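Local coordinates for copper-containing nitrite reductase (Thermus scotoductus, PDB 6HBE), which probably reduces nitrite to nitric oxide, working as a copper-dependent homotrimer that takes its electrons from a cytochrome c, at residues Ala20-Ile32 with Val57-Asp71. Residues are numbered along the deposited sequence; the frame is centred on the assembly and turned at random.
Sequences AERHFTLEARSSI and VEEGDTVHITLRNLD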
ATOM      1  N   ALA C  20      -6.824 -39.500 -14.619  1.00 44.53           N
ATOM      2  CA  ALA C  20      -5.837 -39.313 -15.735  1.00 46.30           C
ATOM      3  C   ALA C  20      -4.431 -38.958 -15.257  1.00 45.27           C
ATOM      4  O   ALA C  20      -4.247 -38.448 -14.154  1.00 44.31           O
ATOM      5  CB  ALA C  20      -6.325 -38.247 -16.708  1.00 48.62           C
ATOM      6  N   GLU C  21      -3.448 -39.247 -16.099  1.00 44.88           N
ATOM      7  CA  GLU C  21      -2.093 -38.734 -15.926  1.00 44.93           C
ATOM      8  C   GLU C  21      -1.917 -37.624 -16.927  1.00 43.04           C
ATOM      9  O   GLU C  21      -2.248 -37.788 -18.112  1.00 41.84           O
ATOM     10  CB  GLU C  21      -1.059 -39.824 -16.139  1.00 49.48           C
ATOM     11  CG  GLU C  21      -1.217 -40.952 -15.126  1.00 56.57           C
ATOM     12  CD  GLU C  21      -0.058 -41.927 -15.143  1.00 62.25           C
ATOM     13  OE1 GLU C  21       1.092 -41.484 -14.932  1.00 66.93           O
ATOM     14  OE2 GLU C  21      -0.297 -43.137 -15.361  1.00 68.95           O
ATOM     15  N   ARG C  22      -1.430 -36.486 -16.441  1.00 35.63           N
ATOM     16  CA  ARG C  22      -1.306 -35.278 -17.227  1.00 35.54           C
ATOM     17  C   ARG C  22       0.127 -34.840 -17.132  1.00 34.45           C
ATOM     18  O   ARG C  22       0.709 -34.850 -16.042  1.00 36.26           O
ATOM     19  CB  ARG C  22      -2.223 -34.188 -16.661  1.00 36.23           C
ATOM     20  CG  ARG C  22      -3.709 -34.512 -16.681  1.00 39.18           C
ATOM     21  CD  ARG C  22      -4.190 -34.783 -18.107  1.00 42.86           C
ATOM     22  NE  ARG C  22      -3.658 -33.765 -19.018  1.00 42.32           N
ATOM     23  CZ  ARG C  22      -4.120 -32.514 -19.121  1.00 45.55           C
ATOM     24  NH1 ARG C  22      -5.181 -32.106 -18.411  1.00 43.81           N
ATOM     25  NH2 ARG C  22      -3.538 -31.663 -19.968  1.00 44.92           N
ATOM     26  N   HIS C  23       0.696 -34.412 -18.247  1.00 32.52           N
ATOM     27  CA  HIS C  23       2.081 -34.038 -18.264  1.00 33.32           C
ATOM     28  C   HIS C  23       2.268 -32.642 -18.830  1.00 31.06           C
ATOM     29  O   HIS C  23       1.714 -32.319 -19.878  1.00 30.27           O
ATOM     30  CB  HIS C  23       2.891 -35.074 -19.053  1.00 38.53           C
ATOM     31  CG  HIS C  23       4.350 -34.764 -19.088  1.00 45.76           C
ATOM     32  ND1 HIS C  23       5.113 -34.868 -20.228  1.00 50.60           N
ATOM     33  CD2 HIS C  23       5.174 -34.286 -18.122  1.00 47.95           C
ATOM     34  CE1 HIS C  23       6.350 -34.486 -19.961  1.00 51.45           C
ATOM     35  NE2 HIS C  23       6.409 -34.114 -18.691  1.00 48.89           N
ATOM     36  N   PHE C  24       3.055 -31.823 -18.126  1.00 29.12           N
ATOM     37  CA  PHE C  24       3.320 -30.451 -18.502  1.00 27.65           C
ATOM     38  C   PHE C  24       4.809 -30.153 -18.436  1.00 27.70           C
ATOM     39  O   PHE C  24       5.495 -30.595 -17.499  1.00 29.13           O
ATOM     40  CB  PHE C  24       2.568 -29.467 -17.568  1.00 28.48           C
ATOM     41  CG  PHE C  24       1.069 -29.678 -17.518  1.00 29.61           C
ATOM     42  CD1 PHE C  24       0.247 -29.228 -18.546  1.00 31.17           C
ATOM     43  CD2 PHE C  24       0.489 -30.353 -16.453  1.00 29.68           C
ATOM     44  CE1 PHE C  24      -1.130 -29.412 -18.493  1.00 32.38           C
ATOM     45  CE2 PHE C  24      -0.886 -30.550 -16.386  1.00 31.28           C
ATOM     46  CZ  PHE C  24      -1.702 -30.080 -17.411  1.00 31.32           C
ATOM     47  N   THR C  25       5.291 -29.353 -19.391  1.00 26.89           N
ATOM     48  CA  THR C  25       6.685 -28.947 -19.446  1.00 28.69           C
ATOM     49  C   THR C  25       6.823 -27.430 -19.259  1.00 28.06           C
ATOM     50  O   THR C  25       6.207 -26.656 -19.984  1.00 27.01           O
ATOM     51  CB  THR C  25       7.371 -29.393 -20.747  1.00 31.19           C
ATOM     52  OG1 THR C  25       7.247 -30.819 -20.876  1.00 34.37           O
ATOM     53  CG2 THR C  25       8.869 -29.046 -20.699  1.00 32.48           C
ATOM     54  N   LEU C  26       7.568 -27.021 -18.224  1.00 25.95           N
ATOM     55  CA  LEU C  26       7.909 -25.610 -18.013  1.00 27.45           C
ATOM     56  C   LEU C  26       9.393 -25.350 -18.251  1.00 26.79           C
ATOM     57  O   LEU C  26      10.245 -26.076 -17.703  1.00 29.18           O
ATOM     58  CB  LEU C  26       7.516 -25.175 -16.585  1.00 27.97           C
ATOM     59  CG  LEU C  26       6.027 -25.268 -16.244  1.00 29.68           C
ATOM     60  CD1 LEU C  26       5.775 -24.993 -14.776  1.00 30.00           C
ATOM     61  CD2 LEU C  26       5.201 -24.308 -17.108  1.00 30.19           C
ATOM     62  N   GLU C  27       9.704 -24.293 -19.003  1.00 25.43           N
ATOM     63  CA  GLU C  27      11.048 -23.939 -19.370  1.00 27.17           C
ATOM     64  C   GLU C  27      11.443 -22.544 -18.858  1.00 28.10           C
ATOM     65  O   GLU C  27      10.993 -21.519 -19.390  1.00 27.49           O
ATOM     66  CB  GLU C  27      11.218 -24.015 -20.898  1.00 28.82           C
ATOM     67  CG  GLU C  27      10.906 -25.404 -21.463  1.00 30.82           C
ATOM     68  CD  GLU C  27      11.327 -25.574 -22.920  1.00 35.67           C
ATOM     69  OE1 GLU C  27      11.304 -24.576 -23.671  1.00 35.97           O
ATOM     70  OE2 GLU C  27      11.678 -26.712 -23.309  1.00 36.83           O
ATOM     71  N   ALA C  28      12.301 -22.507 -17.835  1.00 26.60           N
ATOM     72  CA  ALA C  28      12.765 -21.238 -17.270  1.00 27.09           C
ATOM     73  C   ALA C  28      13.743 -20.527 -18.200  1.00 28.00           C
ATOM     74  O   ALA C  28      14.716 -21.143 -18.691  1.00 28.61           O
ATOM     75  CB  ALA C  28      13.395 -21.451 -15.883  1.00 28.03           C
ATOM     76  N   ARG C  29      13.497 -19.236 -18.435  1.00 26.52           N
ATOM     77  CA  ARG C  29      14.340 -18.401 -19.316  1.00 29.03           C
ATOM     78  C   ARG C  29      14.330 -16.909 -18.994  1.00 27.97           C
ATOM     79  O   ARG C  29      13.532 -16.454 -18.190  1.00 27.01           O
ATOM     80  CB  ARG C  29      13.950 -18.603 -20.767  1.00 36.78           C
ATOM     81  CG  ARG C  29      12.469 -18.639 -21.017  1.00 42.56           C
ATOM     82  CD  ARG C  29      12.189 -19.426 -22.278  1.00 48.32           C
ATOM     83  NE  ARG C  29      12.866 -18.810 -23.400  1.00 52.09           N
ATOM     84  CZ  ARG C  29      12.767 -19.219 -24.660  1.00 54.34           C
ATOM     85  NH1 ARG C  29      11.989 -20.256 -24.997  1.00 52.63           N
ATOM     86  NH2 ARG C  29      13.446 -18.555 -25.592  1.00 52.92           N
ATOM     87  N   SER C  30      15.280 -16.188 -19.590  1.00 26.58           N
ATOM     88  CA  SER C  30      15.311 -14.737 -19.632  1.00 27.77           C
ATOM     89  C   SER C  30      14.485 -14.283 -20.829  1.00 28.84           C
ATOM     90  O   SER C  30      14.626 -14.862 -21.916  1.00 27.88           O
ATOM     91  CB  SER C  30      16.741 -14.230 -19.842  1.00 30.61           C
ATOM     92  OG  SER C  30      17.430 -14.241 -18.616  1.00 37.13           O
ATOM     93  N   SER C  31      13.654 -13.255 -20.660  1.00 26.94           N
ATOM     94  CA  SER C  31      12.754 -12.809 -21.754  1.00 26.09           C
ATOM     95  C   SER C  31      12.519 -11.289 -21.787  1.00 25.28           C
ATOM     96  O   SER C  31      12.882 -10.542 -20.843  1.00 23.84           O
ATOM     97  CB  SER C  31      11.397 -13.514 -21.641  1.00 27.45           C
ATOM     98  OG  SER C  31      11.502 -14.936 -21.472  1.00 27.30           O
ATOM     99  N   ILE C  32      11.873 -10.852 -22.862  1.00 23.68           N
ATOM    100  CA  ILE C  32      11.462  -9.468 -23.044  1.00 27.01           C
ATOM    101  C   ILE C  32       9.975  -9.493 -23.436  1.00 28.09           C
ATOM    102  O   ILE C  32       9.616 -10.166 -24.401  1.00 27.28           O
ATOM    103  CB  ILE C  32      12.282  -8.760 -24.135  1.00 28.73           C
ATOM    104  CG1 ILE C  32      13.782  -8.893 -23.857  1.00 31.87           C
ATOM    105  CG2 ILE C  32      11.894  -7.290 -24.248  1.00 29.10           C
ATOM    106  CD1 ILE C  32      14.666  -8.258 -24.913  1.00 35.72           C
ATOM    107  N   VAL C  57      -6.230 -29.257 -15.032  1.00 25.71           N
ATOM    108  CA  VAL C  57      -6.426 -30.672 -14.742  1.00 25.82           C
ATOM    109  C   VAL C  57      -7.725 -30.862 -13.997  1.00 26.53           C
ATOM    110  O   VAL C  57      -8.405 -29.880 -13.644  1.00 24.85           O
ATOM    111  CB  VAL C  57      -5.242 -31.279 -13.941  1.00 25.86           C
ATOM    112  CG1 VAL C  57      -3.913 -30.967 -14.629  1.00 25.69           C
ATOM    113  CG2 VAL C  57      -5.232 -30.795 -12.486  1.00 26.71           C
ATOM    114  N   GLU C  58      -8.092 -32.131 -13.795  1.00 25.82           N
ATOM    115  CA  GLU C  58      -9.263 -32.508 -13.007  1.00 29.67           C
ATOM    116  C   GLU C  58      -8.834 -32.956 -11.614  1.00 29.03           C
ATOM    117  O   GLU C  58      -7.725 -33.486 -11.451  1.00 26.91           O
ATOM    118  CB  GLU C  58     -10.052 -33.650 -13.692  1.00 32.30           C
ATOM    119  CG  GLU C  58     -10.491 -33.355 -15.131  1.00 37.37           C
ATOM    120  CD  GLU C  58     -11.547 -32.250 -15.272  1.00 43.90           C
ATOM    121  OE1 GLU C  58     -11.380 -31.336 -16.119  1.00 55.87           O
ATOM    122  OE2 GLU C  58     -12.569 -32.280 -14.558  1.00 51.62           O
ATOM    123  N   GLU C  59      -9.719 -32.746 -10.630  1.00 27.67           N
ATOM    124  CA  GLU C  59      -9.533 -33.219  -9.258  1.00 30.07           C
ATOM    125  C   GLU C  59      -9.259 -34.742  -9.223  1.00 32.55           C
ATOM    126  O   GLU C  59      -9.984 -35.533  -9.851  1.00 30.54           O
ATOM    127  CB  GLU C  59     -10.737 -32.884  -8.390  1.00 30.34           C
ATOM    128  CG  GLU C  59     -10.607 -33.322  -6.918  1.00 31.81           C
ATOM    129  CD  GLU C  59     -11.792 -32.958  -6.044  1.00 31.98           C
ATOM    130  OE1 GLU C  59     -12.741 -32.294  -6.520  1.00 32.70           O
ATOM    131  OE2 GLU C  59     -11.781 -33.350  -4.860  1.00 33.61           O
ATOM    132  N   GLY C  60      -8.217 -35.131  -8.500  1.00 29.50           N
ATOM    133  CA  GLY C  60      -7.790 -36.538  -8.450  1.00 32.71           C
ATOM    134  C   GLY C  60      -6.786 -36.960  -9.518  1.00 30.94           C
ATOM    135  O   GLY C  60      -6.245 -38.057  -9.420  1.00 33.78           O
ATOM    136  N   ASP C  61      -6.513 -36.129 -10.535  1.00 28.54           N
ATOM    137  CA  ASP C  61      -5.478 -36.461 -11.530  1.00 30.25           C
ATOM    138  C   ASP C  61      -4.082 -36.555 -10.927  1.00 32.24           C
ATOM    139  O   ASP C  61      -3.762 -35.885  -9.924  1.00 31.40           O
ATOM    140  CB  ASP C  61      -5.418 -35.454 -12.685  1.00 30.40           C
ATOM    141  CG  ASP C  61      -6.603 -35.562 -13.644  1.00 32.79           C
ATOM    142  OD1 ASP C  61      -7.425 -36.503 -13.519  1.00 33.27           O
ATOM    143  OD2 ASP C  61      -6.717 -34.682 -14.527  1.00 29.78           O
ATOM    144  N   THR C  62      -3.245 -37.373 -11.570  1.00 31.06           N
ATOM    145  CA  THR C  62      -1.814 -37.382 -11.305  1.00 30.76           C
ATOM    146  C   THR C  62      -1.157 -36.385 -12.242  1.00 29.83           C
ATOM    147  O   THR C  62      -1.307 -36.460 -13.474  1.00 32.79           O
ATOM    148  CB  THR C  62      -1.204 -38.792 -11.466  1.00 31.01           C
ATOM    149  OG1 THR C  62      -1.838 -39.684 -10.545  1.00 36.52           O
ATOM    150  CG2 THR C  62       0.263 -38.779 -11.205  1.00 32.01           C
ATOM    151  N   VAL C  63      -0.403 -35.451 -11.670  1.00 28.66           N
ATOM    152  CA  VAL C  63       0.204 -34.372 -12.444  1.00 27.97           C
ATOM    153  C   VAL C  63       1.699 -34.609 -12.486  1.00 29.70           C
ATOM    154  O   VAL C  63       2.348 -34.634 -11.428  1.00 29.52           O
ATOM    155  CB  VAL C  63      -0.090 -32.993 -11.801  1.00 28.69           C
ATOM    156  CG1 VAL C  63       0.518 -31.862 -12.623  1.00 29.11           C
ATOM    157  CG2 VAL C  63      -1.594 -32.795 -11.602  1.00 30.05           C
ATOM    158  N   HIS C  64       2.255 -34.757 -13.691  1.00 28.75           N
ATOM    159  CA  HIS C  64       3.691 -34.901 -13.878  1.00 31.11           C
ATOM    160  C   HIS C  64       4.174 -33.568 -14.413  1.00 30.18           C
ATOM    161  O   HIS C  64       3.634 -33.095 -15.406  1.00 31.87           O
ATOM    162  CB  HIS C  64       4.055 -36.010 -14.914  1.00 34.70           C
ATOM    163  CG  HIS C  64       3.562 -37.385 -14.564  1.00 40.78           C
ATOM    164  ND1 HIS C  64       4.125 -38.158 -13.567  1.00 45.44           N
ATOM    165  CD2 HIS C  64       2.568 -38.139 -15.101  1.00 47.88           C
ATOM    166  CE1 HIS C  64       3.485 -39.311 -13.485  1.00 45.31           C
ATOM    167  NE2 HIS C  64       2.543 -39.330 -14.412  1.00 48.00           N
ATOM    168  N   ILE C  65       5.186 -32.985 -13.769  1.00 26.54           N
ATOM    169  CA  ILE C  65       5.856 -31.772 -14.239  1.00 27.04           C
ATOM    170  C   ILE C  65       7.281 -32.097 -14.705  1.00 28.61           C
ATOM    171  O   ILE C  65       8.022 -32.802 -14.004  1.00 30.01           O
ATOM    172  CB  ILE C  65       5.979 -30.710 -13.099  1.00 29.27           C
ATOM    173  CG1 ILE C  65       4.611 -30.332 -12.526  1.00 31.42           C
ATOM    174  CG2 ILE C  65       6.786 -29.497 -13.571  1.00 28.67           C
ATOM    175  CD1 ILE C  65       3.668 -29.662 -13.509  1.00 32.63           C
ATOM    176  N   THR C  66       7.672 -31.555 -15.852  1.00 26.19           N
ATOM    177  CA  THR C  66       9.050 -31.570 -16.295  1.00 27.82           C
ATOM    178  C   THR C  66       9.493 -30.132 -16.290  1.00 28.31           C
ATOM    179  O   THR C  66       8.897 -29.328 -16.967  1.00 28.16           O
ATOM    180  CB  THR C  66       9.206 -32.164 -17.718  1.00 30.57           C
ATOM    181  OG1 THR C  66       8.881 -33.558 -17.672  1.00 30.25           O
ATOM    182  CG2 THR C  66      10.612 -32.015 -18.230  1.00 30.88           C
ATOM    183  N   LEU C  67      10.497 -29.800 -15.477  1.00 27.96           N
ATOM    184  CA  LEU C  67      11.026 -28.456 -15.428  1.00 26.86           C
ATOM    185  C   LEU C  67      12.407 -28.413 -16.022  1.00 27.28           C
ATOM    186  O   LEU C  67      13.295 -29.137 -15.548  1.00 30.71           O
ATOM    187  CB  LEU C  67      11.067 -28.001 -13.967  1.00 29.00           C
ATOM    188  CG  LEU C  67      11.783 -26.672 -13.664  1.00 29.86           C
ATOM    189  CD1 LEU C  67      11.021 -25.499 -14.273  1.00 31.10           C
ATOM    190  CD2 LEU C  67      11.916 -26.499 -12.151  1.00 32.18           C
ATOM    191  N   ARG C  68      12.656 -27.519 -16.973  1.00 25.12           N
ATOM    192  CA  ARG C  68      13.969 -27.409 -17.590  1.00 28.32           C
ATOM    193  C   ARG C  68      14.479 -25.995 -17.428  1.00 28.20           C
ATOM    194  O   ARG C  68      13.722 -25.054 -17.631  1.00 29.59           O
ATOM    195  CB  ARG C  68      13.939 -27.722 -19.104  1.00 29.79           C
ATOM    196  CG  ARG C  68      13.362 -29.072 -19.462  1.00 32.82           C
ATOM    197  CD  ARG C  68      13.376 -29.323 -20.973  1.00 33.45           C
ATOM    198  NE  ARG C  68      12.525 -30.462 -21.293  1.00 35.43           N
ATOM    199  CZ  ARG C  68      12.818 -31.744 -21.032  1.00 38.78           C
ATOM    200  NH1 ARG C  68      13.986 -32.101 -20.489  1.00 38.25           N
ATOM    201  NH2 ARG C  68      11.937 -32.698 -21.351  1.00 42.44           N
ATOM    202  N   ASN C  69      15.751 -25.845 -17.057  1.00 27.09           N
ATOM    203  CA  ASN C  69      16.351 -24.523 -16.955  1.00 26.25           C
ATOM    204  C   ASN C  69      17.197 -24.192 -18.176  1.00 27.62           C
ATOM    205  O   ASN C  69      18.321 -24.698 -18.335  1.00 31.06           O
ATOM    206  CB  ASN C  69      17.163 -24.384 -15.658  1.00 26.74           C
ATOM    207  CG  ASN C  69      17.707 -22.979 -15.467  1.00 26.84           C
ATOM    208  OD1 ASN C  69      17.567 -22.115 -16.342  1.00 27.83           O
ATOM    209  ND2 ASN C  69      18.325 -22.737 -14.312  1.00 27.68           N
ATOM    210  N   LEU C  70      16.684 -23.289 -19.001  1.00 27.80           N
ATOM    211  CA  LEU C  70      17.294 -22.891 -20.250  1.00 32.47           C
ATOM    212  C   LEU C  70      18.106 -21.605 -20.115  1.00 33.65           C
ATOM    213  O   LEU C  70      18.706 -21.160 -21.088  1.00 35.03           O
ATOM    214  CB  LEU C  70      16.222 -22.758 -21.348  1.00 36.20           C
ATOM    215  CG  LEU C  70      15.929 -24.000 -22.204  1.00 39.79           C
ATOM    216  CD1 LEU C  70      15.740 -25.277 -21.412  1.00 43.75           C
ATOM    217  CD2 LEU C  70      14.730 -23.758 -23.113  1.00 42.49           C
ATOM    218  N   ASP C  71      18.176 -21.048 -18.908  1.00 32.45           N
ATOM    219  CA  ASP C  71      18.871 -19.788 -18.660  1.00 32.22           C
ATOM    220  C   ASP C  71      20.322 -20.021 -18.166  1.00 32.25           C
ATOM    221  O   ASP C  71      20.702 -21.145 -17.894  1.00 32.37           O
ATOM    222  CB  ASP C  71      18.105 -19.001 -17.578  1.00 31.35           C
ATOM    223  CG  ASP C  71      18.252 -17.490 -17.701  1.00 32.43           C
ATOM    224  OD1 ASP C  71      18.936 -16.987 -18.622  1.00 32.42           O
ATOM    225  OD2 ASP C  71      17.639 -16.783 -16.856  1.00 32.50           O
TER
HETATM  226  O   HOH W   1      -7.330 -33.872 -17.197  1.00 35.20           O
HETATM  227  O   HOH W   2       9.218 -32.445 -22.077  1.00 40.85           O
HETATM  228  O   HOH W   3      17.189 -17.533 -21.417  1.00 41.31           O
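H23 has CG trans to its backbone N (chi1 -179°) and H64 has CG trans to its carbonyl carbon (chi1 -59°), which sends the two rings opposite ways along one face of a parallel strand pair in the N-terminal cupredoxin domain. H23 reaches forward, its NE2 donating a hydrogen bond to T66 OG1 at 2.7 Å with the hydroxyl in the ring plane; E100 holds that oxygen as well. H64 reaches back, and NE2 donates to the anti lone pair of E21 OE1 at 2.6 Å, nearly straight at 171°, with the carboxylate plane turned well away from that of the ring. S102 takes the ND1 side, so the imidazole is fixed at both nitrogens.

Between the two faces, the backbones of 21-28 and 62-69 are bridged in parallel register, bonds alternating from T62 N to A20 O through to L70 N to A28 O. On the other face the F24 ring puts its edge to V57, CE2 lying 3.5 Å from V57 CG1, while CZ sits over one face of the R22 guanidinium.

At the start of the pair, D61 closes the type II turn from E58. Its OD1 receives A20 N at 3.2 Å from above the carboxylate plane, and its OD2 takes E58 N and a water shared with R22 NH1, which also bonds V56 O. With an alanine here the carboxylate is gone, and A20 N, E58 N and the water beside R22 would probably lose the partner that ties the chain start to the turn.

At the far end, near the type 1 copper, D71 OD2 accepts from NE2 of the copper ligand H75, and S30 OG lies 3.1 Å from both D71 OD1 and D71 OD2.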